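Putative phophotriesterase (Proteus mirabilis, PDB 3RHG) binds two divalent metal ions, zinc in this crystal, and probably hydrolyses ester bonds, as a member of the phosphotriesterase family. Local coordinates at residues A[50-63]-A[295-307]. Numbering follows the deposited sequence. Where two conformers were deposited one is given.
Sequences VSADIQWGLKYDPY and VFLKQMWAKNGGN. With BEZ (benzoic acid), chain D.
Two segments at the side of the pocket of a phosphotriesterase-type barrel, running from it towards the second subunit, meet here: on the short helix 55-58 that follows the first barrel strand, Gln55 meets Gln299 and Asn304, and Leu58 meets Gln299, in the loop after the last strand, 289-291. The Gln55 side chain, bent at chi2 (-75°), turns its amide into the second loop, where NE2 spends both hydrogens on backbone carbonyls. One bond, to Gln299 O at 2.9 Å, lies on a lone pair in the carbonyl plane; the other, to Asn304 O at 2.8 Å, meets its carbonyl from above the plane. Both are nearly straight, so the amide is fixed in rotation, and a glutamine suits the place because it has two N-H groups and an acceptor, OE1, bound to a water that also joins Lys59 NZ and Gln299 NE2. Gln299 donates in the other direction with its extended chain: NE2 bonds to Leu58 O at 3.2 Å from high above the carbonyl plane, while OE1 lies against Pro62 CB and accepts from Asn68. Asn304 ND2 donates to Lys298 O, tying its own loop together, and Val50 CG1 rests on that amide nitrogen at 3.6 Å. Gly305, with phi at 90°, passes beside Ala52 and Gln55 where a side chain would collide with the preceding carbonyl; Ala52 also packs on Ala52 of the second subunit. Nearer the pocket, Leu297 CD1 packs on Pro62 CB at 3.8 Å, and Tyr63 OH approaches the edge of the Phe296 ring, 3.6 Å from CZ. Benzoic acid lies beside both: its C5 is 3.7 Å from Phe296 CE2. The contact thus joins the loops after the first and last strands of an amidohydrolase (beta/alpha)8 barrel, whose strand-end loops line the pocket over the two zinc ions.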
loop_
_atom_site.group_PDB
_atom_site.type_symbol
_atom_site.label_atom_id
_atom_site.label_comp_id
_atom_site.label_asym_id
_atom_site.label_seq_id
_atom_site.Cartn_x
_atom_site.Cartn_y
_atom_site.Cartn_z
ATOM N N VAL A 50 1.713 -0.122 -18.519
ATOM C CA VAL A 50 1.531 0.302 -17.138
ATOM C C VAL A 50 0.773 1.634 -17.065
ATOM O O VAL A 50 1.114 2.609 -17.757
ATOM C CB VAL A 50 2.880 0.403 -16.396
ATOM C CG1 VAL A 50 2.660 0.911 -14.961
ATOM C CG2 VAL A 50 3.563 -0.956 -16.401
ATOM N N SER A 51 -0.275 1.645 -16.239
ATOM C CA SER A 51 -1.041 2.849 -15.932
ATOM C C SER A 51 -1.669 2.698 -14.562
ATOM O O SER A 51 -1.637 1.618 -13.972
ATOM C CB SER A 51 -2.146 3.071 -16.964
ATOM O OG SER A 51 -3.192 2.165 -16.731
ATOM N N ALA A 52 -2.231 3.788 -14.048
ATOM C CA ALA A 52 -2.901 3.757 -12.752
ATOM C C ALA A 52 -3.967 2.657 -12.694
ATOM O O ALA A 52 -4.197 2.056 -11.637
ATOM C CB ALA A 52 -3.521 5.108 -12.453
ATOM N N ASP A 53 -4.587 2.390 -13.844
ATOM C CA ASP A 53 -5.708 1.456 -13.949
ATOM C C ASP A 53 -5.363 -0.015 -13.680
ATOM O O ASP A 53 -6.265 -0.844 -13.509
ATOM C CB ASP A 53 -6.352 1.583 -15.332
ATOM C CG ASP A 53 -6.784 2.995 -15.634
ATOM O OD1 ASP A 53 -7.989 3.281 -15.471
ATOM O OD2 ASP A 53 -5.912 3.821 -16.010
ATOM N N ILE A 54 -4.074 -0.351 -13.641
ATOM C CA ILE A 54 -3.695 -1.735 -13.339
ATOM C C ILE A 54 -2.795 -1.848 -12.110
ATOM O O ILE A 54 -2.215 -2.896 -11.854
ATOM C CB ILE A 54 -3.112 -2.509 -14.556
ATOM C CG1 ILE A 54 -1.843 -1.860 -15.117
ATOM C CG2 ILE A 54 -4.170 -2.690 -15.638
ATOM C CD1 ILE A 54 -1.099 -2.806 -16.068
ATOM N N GLN A 55 -2.693 -0.772 -11.334
ATOM C CA GLN A 55 -1.993 -0.860 -10.043
ATOM C C GLN A 55 -2.558 -1.985 -9.174
ATOM O O GLN A 55 -1.816 -2.665 -8.456
ATOM C CB GLN A 55 -2.092 0.463 -9.276
ATOM C CG GLN A 55 -1.209 1.554 -9.836
ATOM C CD GLN A 55 0.272 1.364 -9.506
ATOM O OE1 GLN A 55 0.664 0.438 -8.783
ATOM N NE2 GLN A 55 1.097 2.258 -10.027
ATOM N N TRP A 56 -3.878 -2.143 -9.214
ATOM C CA TRP A 56 -4.558 -3.156 -8.412
ATOM C C TRP A 56 -3.855 -4.510 -8.557
ATOM O O TRP A 56 -3.752 -5.276 -7.592
ATOM C CB TRP A 56 -6.048 -3.272 -8.801
ATOM C CG TRP A 56 -6.291 -3.705 -10.243
ATOM C CD1 TRP A 56 -6.566 -2.897 -11.309
ATOM C CD2 TRP A 56 -6.295 -5.050 -10.755
ATOM N NE1 TRP A 56 -6.723 -3.647 -12.455
ATOM C CE2 TRP A 56 -6.566 -4.970 -12.142
ATOM C CE3 TRP A 56 -6.099 -6.315 -10.175
ATOM C CZ2 TRP A 56 -6.642 -6.100 -12.956
ATOM C CZ3 TRP A 56 -6.178 -7.439 -10.991
ATOM C CH2 TRP A 56 -6.438 -7.319 -12.364
ATOM N N GLY A 57 -3.364 -4.784 -9.761
ATOM C CA GLY A 57 -2.747 -6.071 -10.072
ATOM C C GLY A 57 -1.230 -6.068 -9.998
ATOM O O GLY A 57 -0.622 -7.055 -9.553
ATOM N N LEU A 58 -0.610 -4.981 -10.465
ATOM C CA LEU A 58 0.843 -4.904 -10.498
ATOM C C LEU A 58 1.422 -4.926 -9.083
ATOM O O LEU A 58 2.568 -5.316 -8.881
ATOM C CB LEU A 58 1.308 -3.642 -11.232
ATOM C CG LEU A 58 1.025 -3.621 -12.741
ATOM C CD1 LEU A 58 1.411 -2.265 -13.341
ATOM C CD2 LEU A 58 1.743 -4.772 -13.460
ATOM N N LYS A 59 0.638 -4.499 -8.097
ATOM C CA LYS A 59 1.082 -4.511 -6.707
ATOM C C LYS A 59 1.222 -5.920 -6.134
ATOM O O LYS A 59 1.759 -6.082 -5.031
ATOM C CB LYS A 59 0.157 -3.672 -5.819
ATOM C CG LYS A 59 0.445 -2.179 -5.888
ATOM C CD LYS A 59 -0.409 -1.392 -4.899
ATOM C CE LYS A 59 -0.175 0.106 -5.055
ATOM N NZ LYS A 59 1.267 0.481 -4.952
ATOM N N TYR A 60 0.756 -6.925 -6.886
ATOM C CA TYR A 60 0.836 -8.340 -6.469
ATOM C C TYR A 60 1.607 -9.220 -7.452
ATOM O O TYR A 60 2.095 -10.279 -7.082
ATOM C CB TYR A 60 -0.562 -8.913 -6.075
ATOM C CG TYR A 60 -1.019 -8.154 -4.873
ATOM C CD1 TYR A 60 -0.581 -8.510 -3.589
ATOM C CD2 TYR A 60 -1.733 -6.974 -5.018
ATOM C CE1 TYR A 60 -0.919 -7.743 -2.480
ATOM C CE2 TYR A 60 -2.064 -6.201 -3.912
ATOM C CZ TYR A 60 -1.651 -6.585 -2.657
ATOM O OH TYR A 60 -1.959 -5.790 -1.575
ATOM N N ASP A 61 1.737 -8.765 -8.699
ATOM C CA ASP A 61 2.487 -9.520 -9.696
ATOM C C ASP A 61 3.173 -8.544 -10.642
ATOM O O ASP A 61 2.806 -8.413 -11.814
ATOM C CB ASP A 61 1.547 -10.481 -10.428
ATOM C CG ASP A 61 2.292 -11.589 -11.152
ATOM O OD1 ASP A 61 3.537 -11.513 -11.240
ATOM O OD2 ASP A 61 1.623 -12.527 -11.647
ATOM N N PRO A 62 4.165 -7.807 -10.115
ATOM C CA PRO A 62 4.815 -6.772 -10.916
ATOM C C PRO A 62 5.601 -7.318 -12.112
ATOM O O PRO A 62 5.681 -6.658 -13.158
ATOM C CB PRO A 62 5.792 -6.122 -9.918
ATOM C CG PRO A 62 6.026 -7.195 -8.851
ATOM C CD PRO A 62 4.676 -7.848 -8.727
ATOM N N TYR A 63 6.176 -8.508 -11.955
ATOM C CA TYR A 63 7.176 -9.005 -12.903
ATOM C C TYR A 63 6.590 -9.709 -14.122
ATOM O O TYR A 63 7.336 -10.072 -15.037
ATOM C CB TYR A 63 8.142 -9.963 -12.196
ATOM C CG TYR A 63 8.968 -9.340 -11.082
ATOM C CD1 TYR A 63 9.340 -7.996 -11.115
ATOM C CD2 TYR A 63 9.391 -10.106 -10.001
ATOM C CE1 TYR A 63 10.114 -7.439 -10.101
ATOM C CE2 TYR A 63 10.169 -9.559 -8.973
ATOM C CZ TYR A 63 10.524 -8.228 -9.023
ATOM O OH TYR A 63 11.283 -7.705 -7.994
ATOM N N VAL A 295 13.176 3.190 -7.082
ATOM C CA VAL A 295 12.336 3.143 -8.285
ATOM C C VAL A 295 13.026 2.228 -9.298
ATOM O O VAL A 295 14.183 2.452 -9.643
ATOM C CB VAL A 295 12.103 4.541 -8.893
ATOM C CG1 VAL A 295 11.446 4.429 -10.287
ATOM C CG2 VAL A 295 11.242 5.382 -7.953
ATOM N N PHE A 296 12.329 1.192 -9.771
ATOM C CA PHE A 296 12.949 0.276 -10.719
ATOM C C PHE A 296 11.932 -0.379 -11.637
ATOM O O PHE A 296 12.303 -1.208 -12.473
ATOM C CB PHE A 296 13.814 -0.781 -10.005
ATOM C CG PHE A 296 13.041 -1.958 -9.417
ATOM C CD1 PHE A 296 13.056 -3.195 -10.062
ATOM C CD2 PHE A 296 12.355 -1.841 -8.196
ATOM C CE1 PHE A 296 12.359 -4.305 -9.532
ATOM C CE2 PHE A 296 11.656 -2.935 -7.638
ATOM C CZ PHE A 296 11.676 -4.172 -8.297
ATOM N N LEU A 297 10.666 0.016 -11.474
ATOM C CA LEU A 297 9.529 -0.489 -12.242
ATOM C C LEU A 297 8.675 0.691 -12.649
ATOM O O LEU A 297 8.597 1.675 -11.909
ATOM C CB LEU A 297 8.678 -1.436 -11.388
ATOM C CG LEU A 297 9.313 -2.741 -10.897
ATOM C CD1 LEU A 297 8.493 -3.387 -9.765
ATOM C CD2 LEU A 297 9.535 -3.756 -12.080
ATOM N N LYS A 298 8.019 0.608 -13.804
ATOM C CA LYS A 298 7.212 1.734 -14.242
ATOM C C LYS A 298 6.065 2.003 -13.270
ATOM O O LYS A 298 5.600 3.137 -13.157
ATOM C CB LYS A 298 6.688 1.533 -15.680
ATOM C CG LYS A 298 7.785 1.514 -16.745
ATOM C CD LYS A 298 7.186 1.628 -18.133
ATOM C CE LYS A 298 8.252 1.492 -19.198
ATOM N NZ LYS A 298 7.671 1.606 -20.577
ATOM N N GLN A 299 5.587 0.960 -12.588
ATOM C CA GLN A 299 4.460 1.129 -11.680
ATOM C C GLN A 299 4.819 2.032 -10.497
ATOM O O GLN A 299 3.927 2.547 -9.810
ATOM C CB GLN A 299 3.971 -0.216 -11.147
ATOM C CG GLN A 299 4.863 -0.788 -10.077
ATOM C CD GLN A 299 4.451 -2.208 -9.737
ATOM O OE1 GLN A 299 4.828 -3.155 -10.427
ATOM N NE2 GLN A 299 3.659 -2.359 -8.677
ATOM N N MET A 300 6.113 2.238 -10.259
ATOM C CA MET A 300 6.508 3.080 -9.137
ATOM C C MET A 300 6.462 4.577 -9.444
ATOM O O MET A 300 6.510 5.419 -8.530
ATOM C CB MET A 300 7.887 2.686 -8.624
ATOM C CG MET A 300 7.926 1.245 -8.156
ATOM S SD MET A 300 9.537 0.678 -7.613
ATOM C CE MET A 300 9.832 1.734 -6.162
ATOM N N TRP A 301 6.380 4.925 -10.724
ATOM C CA TRP A 301 6.295 6.331 -11.094
ATOM C C TRP A 301 5.006 6.956 -10.559
ATOM O O TRP A 301 3.943 6.316 -10.601
ATOM C CB TRP A 301 6.286 6.444 -12.617
ATOM C CG TRP A 301 7.585 6.111 -13.262
ATOM C CD1 TRP A 301 8.835 6.113 -12.685
ATOM C CD2 TRP A 301 7.778 5.801 -14.640
ATOM N NE1 TRP A 301 9.786 5.799 -13.631
ATOM C CE2 TRP A 301 9.161 5.591 -14.836
ATOM C CE3 TRP A 301 6.907 5.643 -15.723
ATOM C CZ2 TRP A 301 9.695 5.246 -16.085
ATOM C CZ3 TRP A 301 7.436 5.318 -16.957
ATOM C CH2 TRP A 301 8.818 5.123 -17.130
ATOM N N ALA A 302 5.091 8.191 -10.056
ATOM C CA ALA A 302 3.899 8.906 -9.577
ATOM C C ALA A 302 2.810 9.077 -10.646
ATOM O O ALA A 302 1.615 9.017 -10.333
ATOM C CB ALA A 302 4.283 10.263 -8.983
ATOM N N LYS A 303 3.211 9.285 -11.903
ATOM C CA LYS A 303 2.244 9.435 -12.998
ATOM C C LYS A 303 1.379 8.176 -13.167
ATOM O O LYS A 303 0.285 8.207 -13.754
ATOM C CB LYS A 303 2.970 9.784 -14.312
ATOM C CG LYS A 303 3.894 8.680 -14.833
ATOM C CD LYS A 303 4.960 9.219 -15.787
ATOM C CE LYS A 303 4.471 9.212 -17.219
ATOM N NZ LYS A 303 3.178 9.930 -17.360
ATOM N N ASN A 304 1.884 7.062 -12.661
ATOM C CA ASN A 304 1.134 5.807 -12.705
ATOM C C ASN A 304 0.435 5.467 -11.398
ATOM O O ASN A 304 -0.144 4.390 -11.274
ATOM C CB ASN A 304 2.021 4.652 -13.173
ATOM C CG ASN A 304 2.407 4.783 -14.637
ATOM O OD1 ASN A 304 1.608 5.244 -15.460
ATOM N ND2 ASN A 304 3.647 4.423 -14.964
ATOM N N GLY A 305 0.470 6.397 -10.435
ATOM C CA GLY A 305 -0.138 6.168 -9.121
ATOM C C GLY A 305 0.803 5.553 -8.095
ATOM O O GLY A 305 0.383 5.201 -6.980
ATOM N N GLY A 306 2.078 5.432 -8.452
ATOM C CA GLY A 306 3.106 5.008 -7.503
ATOM C C GLY A 306 3.564 6.204 -6.725
ATOM O O GLY A 306 2.942 7.260 -6.818
ATOM N N ASN A 307 4.657 6.053 -5.967
ATOM C CA ASN A 307 5.085 7.137 -5.097
ATOM C C ASN A 307 6.155 8.064 -5.663
ATOM O O ASN A 307 6.407 9.122 -5.088
ATOM C CB ASN A 307 5.442 6.617 -3.706
ATOM C CG ASN A 307 4.208 6.101 -2.974
ATOM O OD1 ASN A 307 3.162 6.765 -2.969
ATOM N ND2 ASN A 307 4.303 4.906 -2.399
HETATM C C BEZ D . 14.566 -8.124 -4.364
HETATM O O1 BEZ D . 15.632 -8.488 -3.824
HETATM O O2 BEZ D . 13.878 -8.957 -5.001
HETATM C C1 BEZ D . 14.099 -6.708 -4.256
HETATM C C2 BEZ D . 14.909 -5.727 -3.678
HETATM C C3 BEZ D . 14.459 -4.410 -3.603
HETATM C C4 BEZ D . 13.198 -4.077 -4.079
HETATM C C5 BEZ D . 12.390 -5.061 -4.641
HETATM C C6 BEZ D . 12.834 -6.377 -4.738
HETATM O O HOH W 1 3.890 4.176 -17.942
HETATM O O HOH W 2 -1.680 6.489 -15.096
HETATM O O HOH W 3 2.927 0.055 -7.321
#